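Local coordinates for protein 4-amino-4-deoxy-L-arabinose transferase or related glycosyltransferases of PMT family (Cupriavidus metallidurans, PDB 5EZM) that probably transfers 4-amino-4-deoxy-L-arabinose from an undecaprenyl-phosphate carrier to lipid A, as an integral membrane glycosyltransferase of the GT-C fold that binds zinc, at residues Phe303-Thr308 and Asp365-Arg370; Pro471-Lys476 and Val558-Trp563. One frame throughout, in Å; residues are numbered along the deposited sequence.

Interaction 1: residues Phe303-Thr308 and Asp365-Arg370; sequences FPKLWT and DRLSPR. With MPG ([(Z)-octadec-9-enyl] (2R)-2,3-bis(oxidanyl)propanoate), chain B; MPG ([(Z)-octadec-9-enyl] (2R)-2,3-bis(oxidanyl)propanoate), chain E; MPG ([(Z)-octadec-9-enyl] (2R)-2,3-bis(oxidanyl)propanoate), chain D; MPG ([(Z)-octadec-9-enyl] (2R)-2,3-bis(oxidanyl)propanoate), chain O.
K305 and L367 carry the apolar part of this contact: the extended lysine chain slants across the leucine so that L367 CD2 lies 3.6 Å from K305 NZ and 3.8 Å from K305 CD. K305 holds CG beside its backbone N (chi1 -77°) and runs straight beyond it, which carries the ammonium to the leucine methyl. Only 113 Å² is buried, both sides summed, and the CA atoms of K305 and R366 come no nearer than 9.3 Å, so the two backbones are bridged by side chains.

On the polar side, R366 brings NH1 to 3.5 Å from T308 O, which sits at the edge of the guanidinium, near its plane. Within the helix, T308 OG1 gives a weak hydrogen bond to K305 O.

F303, P304, L306 and W307 each touch bound lipid. The MPG of chain E runs over one face of the F303 ring, C4 lying 3.6 Å from F303 CE1, while the MPG of chain B covers a W307 face. Cutting F303 back to an alanine would remove the ring, and the hydrocarbon chain of the chain E MPG would probably lose the aromatic face it lies on. L306 does both: its CB touches C5 of the chain D MPG at 3.9 Å, and the side chain also rests on L359 and A363 of helix 352-365. This is the edge of a membrane-helix bundle, where a lipid-coated helix meets the connection between helices 352-365 and 369-389.

Interaction 2: residues Pro471-Lys476 and Val558-Trp563; sequences PQIAQK and VVARDW
The short helix 470-474 packs against the edge strand 557-561, the two backbones coming closest at I473 and V559, whose CA atoms are 6.5 Å apart. The contact is apolar and small, burying 150 Å² over both sides.

I473 is its centre. With CG1 beside the backbone N (chi1 -58°) and CG2 anti to it, the CG1 branch is the one that meets the strand. I473 CG1 lies 3.8 Å from A560 CB, the tightest approach of the pair of segments, and 4.4 Å from V559 CG1. The same valine methyl also reaches the helix backbone, V559 CG1 standing 4.3 Å from I473 CA. Q472 adds a looser touch through its aliphatic root, its CB being 4.5 Å from A560 CB.

Two consecutive strand residues can both point their CB toward the helix because the backbone is irregular here: V559 has phi/psi of -87/-48°, far from extended, whereas A560 returns to an extended backbone. V559 and A560 both pair with V567 of strand 566-569, which makes this a classic beta bulge. Beyond the strand, I473 also touches V567, M539 of strand 539-542, and L493 and L497 of helix 493-497, so it is buried among elements of the same domain. The contact lies within the Aminoarabinose transferase C-terminal domain and is a helix-on-sheet packing of an alpha/beta fold, with a bulged edge strand of the mixed sheet presenting two neighbouring apolar residues to one helix.

How the interactions relate
From the N terminus, interaction 1 comes first: 303-308 and 365-370 close a loop whose 56 intervening residues are mostly helical, among them helices 323-339 and 352-365. The chain then continues through helices 369-389, 403-430 and 435-456 before interaction 2 opens at 471-476. That contact spans 81 residues, including strands 483-486, 502-504 and 539-542, and closes at 558-563. The loops follow in series, neither nested nor crossed. The centres of interaction 1 and interaction 2 are about 56 Å apart, on opposite sides of the chain's centre. The nearest atoms of interaction 1 and interaction 2 are about 37 Å apart. Interaction 1 thus belongs to the lipid-coated helices, interaction 2 to the C-terminal domain with its mixed sheet.

Interaction 1: residues Phe303-Thr308 and Asp365-Arg370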
loop_
_atom_site.group_PDB
_atom_site.type_symbol
_atom_site.label_atom_id
_atom_site.label_comp_id
_atom_site.label_asym_id
_atom_site.label_seq_id
_atom_site.Cartn_x
_atom_site.Cartn_y
_atom_site.Cartn_z
ATOM N N PHE A 303 14.818 8.987 16.842
ATOM C CA PHE A 303 13.501 9.594 17.023
ATOM C C PHE A 303 13.526 10.839 17.906
ATOM O O PHE A 303 12.846 11.819 17.555
ATOM C CB PHE A 303 12.507 8.555 17.566
ATOM C CG PHE A 303 11.525 8.065 16.537
ATOM C CD1 PHE A 303 10.732 8.963 15.837
ATOM C CD2 PHE A 303 11.390 6.712 16.270
ATOM C CE1 PHE A 303 9.828 8.522 14.887
ATOM C CE2 PHE A 303 10.487 6.262 15.320
ATOM C CZ PHE A 303 9.704 7.169 14.628
ATOM N N PRO A 304 14.260 10.889 19.028
ATOM C CA PRO A 304 14.396 12.179 19.726
ATOM C C PRO A 304 15.004 13.261 18.855
ATOM O O PRO A 304 14.504 14.393 18.837
ATOM C CB PRO A 304 15.294 11.832 20.922
ATOM C CG PRO A 304 15.051 10.389 21.160
ATOM C CD PRO A 304 14.865 9.789 19.804
ATOM N N LYS A 305 16.067 12.938 18.113
ATOM C CA LYS A 305 16.716 13.913 17.246
ATOM C C LYS A 305 15.823 14.370 16.100
ATOM O O LYS A 305 16.171 15.339 15.417
ATOM C CB LYS A 305 18.026 13.333 16.709
ATOM C CG LYS A 305 19.149 13.363 17.734
ATOM C CD LYS A 305 20.267 12.386 17.410
ATOM C CE LYS A 305 21.364 12.459 18.472
ATOM N NZ LYS A 305 22.378 11.375 18.326
ATOM N N LEU A 306 14.690 13.700 15.871
ATOM C CA LEU A 306 13.687 14.237 14.957
ATOM C C LEU A 306 12.920 15.384 15.601
ATOM O O LEU A 306 12.691 16.420 14.966
ATOM C CB LEU A 306 12.727 13.134 14.516
ATOM C CG LEU A 306 13.341 11.953 13.767
ATOM C CD1 LEU A 306 12.249 11.122 13.118
ATOM C CD2 LEU A 306 14.336 12.442 12.735
ATOM N N TRP A 307 12.520 15.218 16.864
ATOM C CA TRP A 307 11.860 16.296 17.591
ATOM C C TRP A 307 12.740 17.541 17.634
ATOM O O TRP A 307 12.315 18.636 17.244
ATOM C CB TRP A 307 11.506 15.822 19.002
ATOM C CG TRP A 307 10.890 16.878 19.870
ATOM C CD1 TRP A 307 11.531 17.664 20.783
ATOM C CD2 TRP A 307 9.510 17.258 19.912
ATOM N NE1 TRP A 307 10.636 18.512 21.389
ATOM C CE2 TRP A 307 9.388 18.282 20.873
ATOM C CE3 TRP A 307 8.365 16.835 19.230
ATOM C CZ2 TRP A 307 8.169 18.889 21.167
ATOM C CZ3 TRP A 307 7.155 17.438 19.526
ATOM C CH2 TRP A 307 7.067 18.455 20.486
ATOM N N THR A 308 13.996 17.381 18.061
ATOM C CA THR A 308 14.931 18.496 18.161
ATOM C C THR A 308 15.275 19.030 16.775
ATOM O O THR A 308 16.119 19.922 16.629
ATOM C CB THR A 308 16.208 18.079 18.895
ATOM O OG1 THR A 308 16.906 17.089 18.131
ATOM C CG2 THR A 308 15.880 17.516 20.267
ATOM N N ASP A 365 21.900 14.757 9.266
ATOM C CA ASP A 365 22.808 15.766 8.738
ATOM C C ASP A 365 23.638 16.427 9.829
ATOM O O ASP A 365 24.720 16.945 9.536
ATOM C CB ASP A 365 22.026 16.827 7.967
ATOM C CG ASP A 365 22.928 17.763 7.196
ATOM O OD1 ASP A 365 24.025 17.324 6.791
ATOM O OD2 ASP A 365 22.539 18.935 6.999
ATOM N N ARG A 366 23.172 16.408 11.077
ATOM C CA ARG A 366 23.888 17.038 12.177
ATOM C C ARG A 366 24.719 16.052 12.987
ATOM O O ARG A 366 25.378 16.462 13.948
ATOM C CB ARG A 366 22.900 17.762 13.095
ATOM C CG ARG A 366 22.078 18.826 12.388
ATOM C CD ARG A 366 21.001 19.392 13.300
ATOM N NE ARG A 366 20.212 20.428 12.638
ATOM C CZ ARG A 366 19.124 20.987 13.159
ATOM N NH1 ARG A 366 18.688 20.607 14.355
ATOM N NH2 ARG A 366 18.470 21.924 12.485
ATOM N N LEU A 367 24.717 14.774 12.620
ATOM C CA LEU A 367 25.405 13.756 13.402
ATOM C C LEU A 367 26.902 13.755 13.126
ATOM O O LEU A 367 27.340 13.842 11.975
ATOM C CB LEU A 367 24.830 12.373 13.101
ATOM C CG LEU A 367 23.367 12.151 13.477
ATOM C CD1 LEU A 367 22.956 10.718 13.176
ATOM C CD2 LEU A 367 23.136 12.489 14.941
ATOM N N SER A 368 27.685 13.649 14.194
ATOM C CA SER A 368 29.112 13.388 14.094
ATOM C C SER A 368 29.337 11.906 13.819
ATOM O O SER A 368 28.407 11.099 13.892
ATOM C CB SER A 368 29.803 13.821 15.382
ATOM O OG SER A 368 29.292 13.099 16.487
ATOM N N PRO A 369 30.569 11.512 13.469
ATOM C CA PRO A 369 30.838 10.072 13.299
ATOM C C PRO A 369 30.557 9.240 14.539
ATOM O O PRO A 369 30.051 8.116 14.416
ATOM C CB PRO A 369 32.324 10.049 12.916
ATOM C CG PRO A 369 32.526 11.333 12.200
ATOM C CD PRO A 369 31.652 12.338 12.907
ATOM N N ARG A 370 30.856 9.757 15.734
ATOM C CA ARG A 370 30.659 8.960 16.941
ATOM C C ARG A 370 29.178 8.709 17.211
ATOM O O ARG A 370 28.798 7.618 17.658
ATOM C CB ARG A 370 31.319 9.646 18.138
ATOM C CG ARG A 370 31.330 8.803 19.405
ATOM C CD ARG A 370 32.114 9.483 20.509
ATOM N NE ARG A 370 32.114 8.710 21.748
ATOM C CZ ARG A 370 32.999 7.761 22.041
ATOM N NH1 ARG A 370 33.957 7.456 21.177
ATOM N NH2 ARG A 370 32.923 7.115 23.195
HETATM C C2 MPG B . 14.354 15.972 23.650
HETATM C C3 MPG B . 13.417 15.045 22.884
HETATM C C4 MPG B . 11.964 15.288 23.260
HETATM C C5 MPG B . 10.988 14.310 22.587
HETATM C C6 MPG B . 9.528 14.640 22.943
HETATM C C1 MPG B . 15.829 15.615 23.451
HETATM C C2 MPG E . 5.646 9.894 15.804
HETATM C C3 MPG E . 5.766 9.170 17.139
HETATM C C4 MPG E . 7.125 8.507 17.312
HETATM C C5 MPG E . 7.194 7.588 18.543
HETATM C C6 MPG E . 8.634 7.143 18.852
HETATM C C1 MPG E . 4.276 10.551 15.615
HETATM C C2 MPG D . 8.802 11.245 19.175
HETATM C C3 MPG D . 9.413 11.873 17.927
HETATM C C4 MPG D . 8.384 12.571 17.049
HETATM C C5 MPG D . 9.016 13.266 15.829
HETATM C C6 MPG D . 7.972 13.994 14.968
HETATM C C1 MPG D . 9.855 10.885 20.230
HETATM C C2 MPG O . 12.116 5.765 20.471
HETATM C C3 MPG O . 13.367 5.387 21.258
HETATM C C4 MPG O . 14.557 6.265 20.899
HETATM C C5 MPG O . 15.803 5.977 21.752
HETATM C C6 MPG O . 16.856 7.092 21.640
HETATM C C7 MPG O . 17.933 6.989 22.737
HETATM C C8 MPG O . 18.707 8.314 22.941
HETATM C C1 MPG O . 10.879 4.976 20.905
#

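Interaction 2: residues Pro471-Lys476 and Val558-Trp563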
loop_
_atom_site.group_PDB
_atom_site.type_symbol
_atom_site.label_atom_id
_atom_site.label_comp_id
_atom_site.label_asym_id
_atom_site.label_seq_id
_atom_site.Cartn_x
_atom_site.Cartn_y
_atom_site.Cartn_z
ATOM N N PRO A 471 -4.320 -23.268 -12.749
ATOM C CA PRO A 471 -4.272 -24.008 -14.026
ATOM C C PRO A 471 -5.191 -25.221 -14.080
ATOM O O PRO A 471 -5.803 -25.470 -15.125
ATOM C CB PRO A 471 -2.794 -24.408 -14.143
ATOM C CG PRO A 471 -2.070 -23.380 -13.372
ATOM C CD PRO A 471 -2.964 -23.068 -12.204
ATOM N N GLN A 472 -5.294 -25.991 -12.992
ATOM C CA GLN A 472 -6.219 -27.123 -12.971
ATOM C C GLN A 472 -7.650 -26.674 -13.242
ATOM O O GLN A 472 -8.377 -27.316 -14.009
ATOM C CB GLN A 472 -6.134 -27.848 -11.627
ATOM C CG GLN A 472 -4.820 -28.571 -11.383
ATOM C CD GLN A 472 -4.696 -29.847 -12.199
ATOM O OE1 GLN A 472 -5.692 -30.387 -12.682
ATOM N NE2 GLN A 472 -3.467 -30.335 -12.353
ATOM N N ILE A 473 -8.069 -25.567 -12.625
ATOM C CA ILE A 473 -9.431 -25.073 -12.797
ATOM C C ILE A 473 -9.634 -24.532 -14.205
ATOM O O ILE A 473 -10.679 -24.756 -14.826
ATOM C CB ILE A 473 -9.742 -24.006 -11.733
ATOM C CG1 ILE A 473 -9.566 -24.590 -10.333
ATOM C CG2 ILE A 473 -11.151 -23.454 -11.911
ATOM C CD1 ILE A 473 -9.675 -23.568 -9.240
ATOM N N ALA A 474 -8.639 -23.817 -14.734
ATOM C CA ALA A 474 -8.775 -23.174 -16.035
ATOM C C ALA A 474 -8.876 -24.174 -17.177
ATOM O O ALA A 474 -9.365 -23.814 -18.253
ATOM C CB ALA A 474 -7.596 -22.232 -16.278
ATOM N N GLN A 475 -8.426 -25.415 -16.972
ATOM C CA GLN A 475 -8.507 -26.412 -18.034
ATOM C C GLN A 475 -9.952 -26.684 -18.436
ATOM O O GLN A 475 -10.229 -26.952 -19.612
ATOM C CB GLN A 475 -7.821 -27.706 -17.591
ATOM C CG GLN A 475 -7.697 -28.756 -18.691
ATOM C CD GLN A 475 -7.178 -30.088 -18.180
ATOM O OE1 GLN A 475 -6.742 -30.200 -17.033
ATOM N NE2 GLN A 475 -7.229 -31.109 -19.030
ATOM N N LYS A 476 -10.885 -26.601 -17.486
ATOM C CA LYS A 476 -12.289 -26.875 -17.753
ATOM C C LYS A 476 -13.204 -25.670 -17.599
ATOM O O LYS A 476 -14.351 -25.730 -18.055
ATOM C CB LYS A 476 -12.795 -28.001 -16.838
ATOM C CG LYS A 476 -12.170 -29.350 -17.128
ATOM C CD LYS A 476 -12.470 -29.794 -18.553
ATOM C CE LYS A 476 -11.848 -31.149 -18.855
ATOM N NZ LYS A 476 -10.363 -31.130 -18.706
ATOM N N VAL A 558 -15.347 -32.495 -7.008
ATOM C CA VAL A 558 -14.266 -31.588 -6.635
ATOM C C VAL A 558 -13.339 -31.376 -7.826
ATOM O O VAL A 558 -12.775 -32.333 -8.367
ATOM C CB VAL A 558 -13.489 -32.128 -5.428
ATOM C CG1 VAL A 558 -12.474 -31.107 -4.963
ATOM C CG2 VAL A 558 -14.445 -32.506 -4.303
ATOM N N VAL A 559 -13.168 -30.120 -8.228
ATOM C CA VAL A 559 -12.234 -29.787 -9.299
ATOM C C VAL A 559 -10.833 -29.560 -8.754
ATOM O O VAL A 559 -9.857 -30.106 -9.274
ATOM C CB VAL A 559 -12.730 -28.556 -10.087
ATOM C CG1 VAL A 559 -11.818 -28.292 -11.277
ATOM C CG2 VAL A 559 -14.164 -28.755 -10.542
ATOM N N ALA A 560 -10.701 -28.757 -7.700
ATOM C CA ALA A 560 -9.381 -28.508 -7.132
ATOM C C ALA A 560 -9.526 -28.120 -5.669
ATOM O O ALA A 560 -10.583 -27.664 -5.231
ATOM C CB ALA A 560 -8.629 -27.421 -7.908
ATOM N N ARG A 561 -8.445 -28.316 -4.915
ATOM C CA ARG A 561 -8.404 -27.944 -3.508
ATOM C C ARG A 561 -7.048 -27.345 -3.178
ATOM O O ARG A 561 -6.032 -27.687 -3.787
ATOM C CB ARG A 561 -8.639 -29.140 -2.573
ATOM C CG ARG A 561 -9.817 -30.016 -2.928
ATOM C CD ARG A 561 -9.960 -31.180 -1.952
ATOM N NE ARG A 561 -8.712 -31.916 -1.749
ATOM C CZ ARG A 561 -8.277 -32.891 -2.541
ATOM N NH1 ARG A 561 -8.979 -33.249 -3.606
ATOM N NH2 ARG A 561 -7.133 -33.506 -2.274
ATOM N N ASP A 562 -7.048 -26.439 -2.207
ATOM C CA ASP A 562 -5.837 -26.072 -1.481
ATOM C C ASP A 562 -6.236 -25.919 -0.017
ATOM O O ASP A 562 -7.263 -26.446 0.428
ATOM C CB ASP A 562 -5.169 -24.829 -2.094
ATOM C CG ASP A 562 -6.096 -23.637 -2.163
ATOM O OD1 ASP A 562 -6.804 -23.372 -1.170
ATOM O OD2 ASP A 562 -6.110 -22.959 -3.213
ATOM N N TRP A 563 -5.438 -25.184 0.754
ATOM C CA TRP A 563 -5.691 -25.097 2.186
ATOM C C TRP A 563 -6.835 -24.154 2.540
ATOM O O TRP A 563 -7.373 -24.244 3.650
ATOM C CB TRP A 563 -4.424 -24.660 2.915
ATOM C CG TRP A 563 -3.346 -25.683 2.892
ATOM C CD1 TRP A 563 -2.140 -25.591 2.258
ATOM C CD2 TRP A 563 -3.367 -26.963 3.531
ATOM N NE1 TRP A 563 -1.406 -26.734 2.469
ATOM C CE2 TRP A 563 -2.138 -27.593 3.245
ATOM C CE3 TRP A 563 -4.304 -27.636 4.321
ATOM C CZ2 TRP A 563 -1.821 -28.858 3.727
ATOM C CZ3 TRP A 563 -3.991 -28.894 4.790
ATOM C CH2 TRP A 563 -2.761 -29.495 4.490
#